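Local coordinates for protein transcriptional regulator (Rhodococcus sp., PDB 2O0Y) that probably binds DNA through an N-terminal winged helix-turn-helix domain and regulates transcription as a member of the IclR family, at residues D27-F32 with R65-S70; T61-S66 with G74-G79. All blocks are in the same frame, centred on the assembly; numbering follows the deposited sequence.

Contact 1: residues D27-F32 with R65-S70; sequences DLLELF and RSVLTS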
ATOM      1  N   ASP B  27     -22.941  -2.012   0.643  1.00 24.96           N
ATOM      2  CA  ASP B  27     -23.243  -3.431   0.536  1.00 24.48           C
ATOM      3  C   ASP B  27     -22.426  -4.142  -0.564  1.00 24.57           C
ATOM      4  O   ASP B  27     -22.062  -5.346  -0.465  1.00 23.62           O
ATOM      5  CB  ASP B  27     -24.776  -3.620   0.278  1.00 25.01           C
ATOM      6  CG  ASP B  27     -25.609  -3.197   1.444  1.00 27.19           C
ATOM      7  OD1 ASP B  27     -25.044  -2.977   2.556  1.00 25.57           O
ATOM      8  OD2 ASP B  27     -26.847  -3.032   1.271  1.00 29.03           O
ATOM      9  N   LEU B  28     -22.173  -3.428  -1.651  1.00 23.52           N
ATOM     10  CA  LEU B  28     -21.401  -4.005  -2.777  1.00 24.71           C
ATOM     11  C   LEU B  28     -19.936  -4.114  -2.390  1.00 24.95           C
ATOM     12  O   LEU B  28     -19.327  -5.154  -2.582  1.00 25.92           O
ATOM     13  CB  LEU B  28     -21.532  -3.113  -4.056  1.00 22.48           C
ATOM     14  CG  LEU B  28     -22.937  -3.190  -4.692  1.00 23.55           C
ATOM     15  CD1 LEU B  28     -23.104  -2.061  -5.763  1.00 23.32           C
ATOM     16  CD2 LEU B  28     -23.077  -4.571  -5.439  1.00 23.84           C
ATOM     17  N   LEU B  29     -19.377  -3.053  -1.805  1.00 23.69           N
ATOM     18  CA  LEU B  29     -17.967  -3.090  -1.394  1.00 23.79           C
ATOM     19  C   LEU B  29     -17.725  -4.143  -0.334  1.00 24.95           C
ATOM     20  O   LEU B  29     -16.682  -4.779  -0.285  1.00 24.34           O
ATOM     21  CB  LEU B  29     -17.591  -1.717  -0.854  1.00 23.93           C
ATOM     22  CG  LEU B  29     -17.505  -0.575  -1.869  1.00 27.23           C
ATOM     23  CD1 LEU B  29     -17.328   0.779  -1.164  1.00 26.65           C
ATOM     24  CD2 LEU B  29     -16.265  -0.879  -2.759  1.00 30.11           C
ATOM     25  N   GLU B  30     -18.701  -4.347   0.525  1.00 25.88           N
ATOM     26  CA  GLU B  30     -18.566  -5.416   1.545  1.00 26.50           C
ATOM     27  C   GLU B  30     -18.395  -6.806   0.980  1.00 26.59           C
ATOM     28  O   GLU B  30     -17.950  -7.723   1.678  1.00 26.15           O
ATOM     29  CB  GLU B  30     -19.795  -5.400   2.448  1.00 28.42           C
ATOM     30  CG  GLU B  30     -19.878  -4.150   3.292  1.00 33.82           C
ATOM     31  CD  GLU B  30     -19.039  -4.225   4.536  1.00 43.94           C
ATOM     32  OE1 GLU B  30     -18.411  -5.297   4.787  1.00 47.38           O
ATOM     33  OE2 GLU B  30     -18.992  -3.212   5.271  1.00 47.61           O
ATOM     34  N   LEU B  31     -18.739  -7.010  -0.295  1.00 25.20           N
ATOM     35  CA  LEU B  31     -18.590  -8.366  -0.857  1.00 25.39           C
ATOM     36  C   LEU B  31     -17.120  -8.621  -1.270  1.00 25.77           C
ATOM     37  O   LEU B  31     -16.746  -9.717  -1.587  1.00 25.91           O
ATOM     38  CB  LEU B  31     -19.481  -8.514  -2.128  1.00 24.44           C
ATOM     39  CG  LEU B  31     -20.983  -8.580  -1.824  1.00 25.78           C
ATOM     40  CD1 LEU B  31     -21.773  -8.477  -3.160  1.00 23.73           C
ATOM     41  CD2 LEU B  31     -21.255  -9.876  -1.089  1.00 25.26           C
ATOM     42  N   PHE B  32     -16.293  -7.594  -1.320  1.00 26.86           N
ATOM     43  CA  PHE B  32     -14.859  -7.775  -1.590  1.00 25.92           C
ATOM     44  C   PHE B  32     -14.114  -8.036  -0.315  1.00 26.56           C
ATOM     45  O   PHE B  32     -14.160  -7.207   0.646  1.00 25.98           O
ATOM     46  CB  PHE B  32     -14.265  -6.521  -2.295  1.00 27.14           C
ATOM     47  CG  PHE B  32     -14.897  -6.261  -3.666  1.00 25.93           C
ATOM     48  CD1 PHE B  32     -16.136  -5.671  -3.746  1.00 24.37           C
ATOM     49  CD2 PHE B  32     -14.257  -6.672  -4.855  1.00 25.04           C
ATOM     50  CE1 PHE B  32     -16.772  -5.456  -4.982  1.00 27.52           C
ATOM     51  CE2 PHE B  32     -14.862  -6.467  -6.111  1.00 20.04           C
ATOM     52  CZ  PHE B  32     -16.100  -5.875  -6.216  1.00 25.14           C
ATOM     53  N   ARG B  65     -15.466   6.254 -11.240  1.00 26.27           N
ATOM     54  CA  ARG B  65     -14.721   6.932 -10.201  1.00 27.67           C
ATOM     55  C   ARG B  65     -13.472   6.150  -9.715  1.00 27.66           C
ATOM     56  O   ARG B  65     -12.822   6.572  -8.758  1.00 27.18           O
ATOM     57  CB  ARG B  65     -15.645   7.164  -9.006  1.00 27.93           C
ATOM     58  CG  ARG B  65     -15.187   8.271  -8.106  1.00 32.27           C
ATOM     59  CD  ARG B  65     -15.390   9.710  -8.769  1.00 34.24           C
ATOM     60  NE  ARG B  65     -14.801  10.651  -7.834  1.00 32.74           N
ATOM     61  CZ  ARG B  65     -15.478  11.404  -6.984  1.00 34.47           C
ATOM     62  NH1 ARG B  65     -16.827  11.386  -6.967  1.00 33.85           N
ATOM     63  NH2 ARG B  65     -14.806  12.195  -6.166  1.00 32.20           N
ATOM     64  N   SER B  66     -13.174   5.014 -10.353  1.00 25.96           N
ATOM     65  CA  SER B  66     -12.022   4.141  -9.996  1.00 24.43           C
ATOM     66  C   SER B  66     -12.108   3.469  -8.660  1.00 24.70           C
ATOM     67  O   SER B  66     -11.099   2.958  -8.176  1.00 26.59           O
ATOM     68  CB  SER B  66     -10.698   4.881 -10.158  1.00 25.31           C
ATOM     69  OG  SER B  66     -10.514   5.090 -11.552  1.00 22.86           O
ATOM     70  N   VAL B  67     -13.305   3.400  -8.089  1.00 23.95           N
ATOM     71  CA  VAL B  67     -13.578   2.665  -6.822  1.00 22.63           C
ATOM     72  C   VAL B  67     -13.547   1.207  -7.178  1.00 24.22           C
ATOM     73  O   VAL B  67     -13.162   0.400  -6.359  1.00 23.72           O
ATOM     74  CB  VAL B  67     -14.973   3.127  -6.202  1.00 25.61           C
ATOM     75  CG1 VAL B  67     -15.677   2.069  -5.276  1.00 22.66           C
ATOM     76  CG2 VAL B  67     -14.852   4.502  -5.506  1.00 23.51           C
ATOM     77  N   LEU B  68     -14.012   0.850  -8.392  1.00 23.43           N
ATOM     78  CA  LEU B  68     -13.885  -0.520  -8.848  1.00 24.06           C
ATOM     79  C   LEU B  68     -13.179  -0.465 -10.178  1.00 25.51           C
ATOM     80  O   LEU B  68     -13.146   0.605 -10.789  1.00 24.98           O
ATOM     81  CB  LEU B  68     -15.242  -1.161  -9.070  1.00 23.86           C
ATOM     82  CG  LEU B  68     -16.102  -1.419  -7.852  1.00 23.87           C
ATOM     83  CD1 LEU B  68     -17.409  -2.117  -8.363  1.00 24.26           C
ATOM     84  CD2 LEU B  68     -15.437  -2.344  -6.812  1.00 23.27           C
ATOM     85  N   THR B  69     -12.563  -1.572 -10.593  1.00 24.99           N
ATOM     86  CA  THR B  69     -11.981  -1.700 -11.943  1.00 27.62           C
ATOM     87  C   THR B  69     -12.491  -2.947 -12.620  1.00 28.67           C
ATOM     88  O   THR B  69     -12.533  -3.986 -11.978  1.00 28.85           O
ATOM     89  CB  THR B  69     -10.489  -1.917 -11.802  1.00 27.19           C
ATOM     90  OG1 THR B  69      -9.988  -0.743 -11.230  1.00 27.35           O
ATOM     91  CG2 THR B  69      -9.825  -2.086 -13.109  1.00 26.98           C
ATOM     92  N   SER B  70     -12.905  -2.835 -13.883  1.00 28.90           N
ATOM     93  CA  SER B  70     -13.445  -3.943 -14.660  1.00 31.32           C
ATOM     94  C   SER B  70     -12.254  -4.696 -15.183  1.00 32.72           C
ATOM     95  O   SER B  70     -11.424  -4.082 -15.855  1.00 32.88           O
ATOM     96  CB  SER B  70     -14.177  -3.354 -15.899  1.00 31.50           C
ATOM     97  OG  SER B  70     -14.919  -4.346 -16.568  1.00 35.31           O
TER
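The phenyl ring of F32 meets L68 obliquely, through one corner of the ring: CD2 of L68 stands 3.6 Å from CZ of F32 and 3.8 Å from CE1 of F32. The L29 carbonyl oxygen sits level with the ring, off its rim; the bond it accepts from the F32 amide (F32 N to L29 O, 3.0 Å) closes a type I turn across L29-F32. Both side chains thus reach the 65-70 segment, L29 from the last turn of helix 18-29 and F32 from the turn that follows it. The F32 side chain leaves the backbone toward 65-70, and chi1 of -63° puts CG beside its own amide nitrogen, with the CZ corner at L68 CD2.

L29 supplies the second point of contact. Its CD2 lies 3.9 Å from CG1 of V67, and their branches lie roughly perpendicular, while the same methyl is 4.4 Å from CD2 of L68, a looser approach. V67 holds CG1 anti to its own amide nitrogen (chi1 155°), which turns this methyl to L29.

No hydrogen bond spans the two segments, and all four touching residues are buried, so apolar contact alone joins them here. Around them, M62 of helix 52-64 touches L29 and V67, L44 of helix 41-48 touches F32, and L78 of strand 75-78 touches L29 and F32; W85 of the second subunit also packs on L29. The arrangement contributes to the hydrophobic core, as in winged helix-turn-helix domains, where three helices pack against the wing hairpin.

Contact 2: residues T61-S66 with G74-G79; sequences TMCARS and GSYSLG
The wing of a winged helix-turn-helix domain begins where helix 52-64 ends, and this contact joins the end of that helix to the second strand of the wing, 75-78. The side-chain part is a Cys sulfur-aromatic contact. SG of C63 approaches the Y76 ring along one flank, 3.7 Å from CE2 of Y76 and 3.9 Å from CD2 of Y76. Measured to the centre of the Y76 ring, C63 SG is 4.8 Å away and 70° off the normal, an oblique approach. A chi1 of -81° leans SG beside the amide nitrogen of C63, and the Y76 side chain leaves its strand toward the helix end.

The backbone part lies beyond the other end of the strand, where S66 and G79 have the closest alpha carbons of the pair (S66 CA to G79 CA, 4.9 Å). S66 leaves the helix with positive phi and ends it in a Schellman motif, one bond of which runs from S66 N to C63 O at 2.9 Å. By this reversal the chain swings out of helix 52-64, the presumed recognition helix by family analogy, and into strand 68-70, the partner that pairs antiparallel with 75-78 in the hairpin. The same turn brings S66 O 2.9 Å from the carbonyl carbon G79 C, about 102° from the G79 C=O bond, a carbonyl-carbonyl contact in n-to-pi* geometry. G79 has no side chain to stand in its way. The oxygens S66 O and G79 O, two acceptors, are 3.4 Å apart with no bond between them.

Two residues before G79, S77 OG donates to L78 O at 2.9 Å from above the carbonyl plane. L78 O also accepts a hydrogen bond from W93 NE1 of the second subunit.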
ATOM      1  N   THR B  61     -21.067   3.833 -12.034  1.00 26.85           N
ATOM      2  CA  THR B  61     -20.605   5.025 -11.315  1.00 27.49           C
ATOM      3  C   THR B  61     -19.307   4.744 -10.550  1.00 26.26           C
ATOM      4  O   THR B  61     -18.377   5.555 -10.570  1.00 24.17           O
ATOM      5  CB  THR B  61     -21.671   5.564 -10.304  1.00 29.65           C
ATOM      6  OG1 THR B  61     -22.794   6.041 -11.040  1.00 30.34           O
ATOM      7  CG2 THR B  61     -21.118   6.777  -9.567  1.00 31.30           C
HETATM    8  N   MSE B  62     -19.247   3.594  -9.879  1.00 25.03           N
HETATM    9  CA  MSE B  62     -18.032   3.144  -9.142  1.00 26.16           C
HETATM   10  C   MSE B  62     -16.808   2.973 -10.014  1.00 26.54           C
HETATM   11  O   MSE B  62     -15.704   3.425  -9.642  1.00 26.72           O
HETATM   12  CB  MSE B  62     -18.376   1.825  -8.396  1.00 26.71           C
HETATM   13  CG  MSE B  62     -19.338   2.091  -7.263  1.00 27.51           C
HETATM   14 SE   MSE B  62     -20.247   0.455  -6.567  1.00 39.20          SE
HETATM   15  CE  MSE B  62     -18.765  -0.162  -5.306  1.00 29.56           C
ATOM     16  N   CYS B  63     -16.984   2.370 -11.204  1.00 26.31           N
ATOM     17  CA  CYS B  63     -15.877   2.204 -12.148  1.00 26.76           C
ATOM     18  C   CYS B  63     -15.467   3.597 -12.678  1.00 26.49           C
ATOM     19  O   CYS B  63     -14.294   3.905 -12.750  1.00 25.50           O
ATOM     20  CB  CYS B  63     -16.302   1.328 -13.338  1.00 28.21           C
ATOM     21  SG  CYS B  63     -16.244  -0.400 -12.947  1.00 33.05           S
ATOM     22  N   ALA B  64     -16.444   4.443 -13.033  1.00 25.64           N
ATOM     23  CA  ALA B  64     -16.120   5.771 -13.516  1.00 26.58           C
ATOM     24  C   ALA B  64     -15.261   6.529 -12.515  1.00 26.82           C
ATOM     25  O   ALA B  64     -14.442   7.338 -12.878  1.00 24.57           O
ATOM     26  CB  ALA B  64     -17.383   6.545 -13.814  1.00 27.41           C
ATOM     27  N   ARG B  65     -15.466   6.254 -11.240  1.00 26.27           N
ATOM     28  CA  ARG B  65     -14.721   6.932 -10.201  1.00 27.67           C
ATOM     29  C   ARG B  65     -13.472   6.150  -9.715  1.00 27.66           C
ATOM     30  O   ARG B  65     -12.822   6.572  -8.758  1.00 27.18           O
ATOM     31  CB  ARG B  65     -15.645   7.164  -9.006  1.00 27.93           C
ATOM     32  CG  ARG B  65     -15.187   8.271  -8.106  1.00 32.27           C
ATOM     33  CD  ARG B  65     -15.390   9.710  -8.769  1.00 34.24           C
ATOM     34  NE  ARG B  65     -14.801  10.651  -7.834  1.00 32.74           N
ATOM     35  CZ  ARG B  65     -15.478  11.404  -6.984  1.00 34.47           C
ATOM     36  NH1 ARG B  65     -16.827  11.386  -6.967  1.00 33.85           N
ATOM     37  NH2 ARG B  65     -14.806  12.195  -6.166  1.00 32.20           N
ATOM     38  N   SER B  66     -13.174   5.014 -10.353  1.00 25.96           N
ATOM     39  CA  SER B  66     -12.022   4.141  -9.996  1.00 24.43           C
ATOM     40  C   SER B  66     -12.108   3.469  -8.660  1.00 24.70           C
ATOM     41  O   SER B  66     -11.099   2.958  -8.176  1.00 26.59           O
ATOM     42  CB  SER B  66     -10.698   4.881 -10.158  1.00 25.31           C
ATOM     43  OG  SER B  66     -10.514   5.090 -11.552  1.00 22.86           O
ATOM     44  N   GLY B  74     -13.810 -10.509 -16.984  1.00 41.32           N
ATOM     45  CA  GLY B  74     -15.211 -10.144 -16.687  1.00 39.65           C
ATOM     46  C   GLY B  74     -15.508  -9.692 -15.254  1.00 39.02           C
ATOM     47  O   GLY B  74     -16.608  -9.152 -14.962  1.00 39.54           O
ATOM     48  N   SER B  75     -14.565  -9.938 -14.343  1.00 36.31           N
ATOM     49  CA  SER B  75     -14.762  -9.617 -12.969  1.00 33.05           C
ATOM     50  C   SER B  75     -14.317  -8.179 -12.647  1.00 30.85           C
ATOM     51  O   SER B  75     -13.738  -7.485 -13.501  1.00 28.69           O
ATOM     52  CB  SER B  75     -14.119 -10.690 -12.071  1.00 33.67           C
ATOM     53  OG  SER B  75     -12.726 -10.517 -11.929  1.00 35.56           O
ATOM     54  N   TYR B  76     -14.587  -7.744 -11.410  1.00 27.31           N
ATOM     55  CA  TYR B  76     -14.212  -6.436 -10.918  1.00 25.78           C
ATOM     56  C   TYR B  76     -13.320  -6.633  -9.732  1.00 25.78           C
ATOM     57  O   TYR B  76     -13.595  -7.554  -8.930  1.00 23.19           O
ATOM     58  CB  TYR B  76     -15.464  -5.660 -10.450  1.00 26.44           C
ATOM     59  CG  TYR B  76     -16.395  -5.380 -11.596  1.00 27.35           C
ATOM     60  CD1 TYR B  76     -17.409  -6.260 -11.922  1.00 27.90           C
ATOM     61  CD2 TYR B  76     -16.219  -4.264 -12.395  1.00 28.30           C
ATOM     62  CE1 TYR B  76     -18.250  -6.013 -13.031  1.00 27.61           C
ATOM     63  CE2 TYR B  76     -17.045  -4.012 -13.481  1.00 29.03           C
ATOM     64  CZ  TYR B  76     -18.073  -4.882 -13.771  1.00 29.46           C
ATOM     65  OH  TYR B  76     -18.896  -4.616 -14.868  1.00 32.60           O
ATOM     66  N   SER B  77     -12.298  -5.771  -9.573  1.00 23.08           N
ATOM     67  CA  SER B  77     -11.584  -5.688  -8.305  1.00 22.65           C
ATOM     68  C   SER B  77     -11.876  -4.315  -7.720  1.00 23.43           C
ATOM     69  O   SER B  77     -12.484  -3.467  -8.413  1.00 25.38           O
ATOM     70  CB  SER B  77     -10.052  -5.784  -8.496  1.00 23.22           C
ATOM     71  OG  SER B  77      -9.623  -4.705  -9.268  1.00 25.00           O
ATOM     72  N   LEU B  78     -11.346  -4.044  -6.532  1.00 22.78           N
ATOM     73  CA  LEU B  78     -11.375  -2.689  -5.966  1.00 20.31           C
ATOM     74  C   LEU B  78     -10.431  -1.930  -6.877  1.00 20.52           C
ATOM     75  O   LEU B  78      -9.420  -2.495  -7.329  1.00 21.89           O
ATOM     76  CB  LEU B  78     -10.841  -2.698  -4.518  1.00 21.09           C
ATOM     77  CG  LEU B  78     -11.744  -3.413  -3.477  1.00 21.77           C
ATOM     78  CD1 LEU B  78     -11.214  -3.139  -2.058  1.00 22.33           C
ATOM     79  CD2 LEU B  78     -13.171  -2.832  -3.552  1.00 20.91           C
ATOM     80  N   GLY B  79     -10.723  -0.664  -7.127  1.00 17.37           N
ATOM     81  CA  GLY B  79      -9.928   0.062  -8.145  1.00 15.65           C
ATOM     82  C   GLY B  79      -8.975   1.053  -7.516  1.00 14.76           C
ATOM     83  O   GLY B  79      -8.882   1.171  -6.300  1.00 14.44           O
TER

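Contacts 1 and 2 lie in the same winged domain, their centres about 6 Å apart, and share R65 and S66. Two probable backbone hydrogen bonds connect them: V67 N to M62 O at 2.9 Å is the second bond of the Schellman motif that ends helix 52-64, and V67 O with G79 N at 2.8 Å pairs the residues flanking the two strands, just beyond the hairpin's strand ends. F32 CE2 also packs 3.3 Å from Y76 O, so the ring of contact 1 reaches the strand of contact 2. Both contacts border the second subunit: D27 forms an intersubunit salt bridge with R65 of that subunit, and R65 reciprocally with D27 of that subunit.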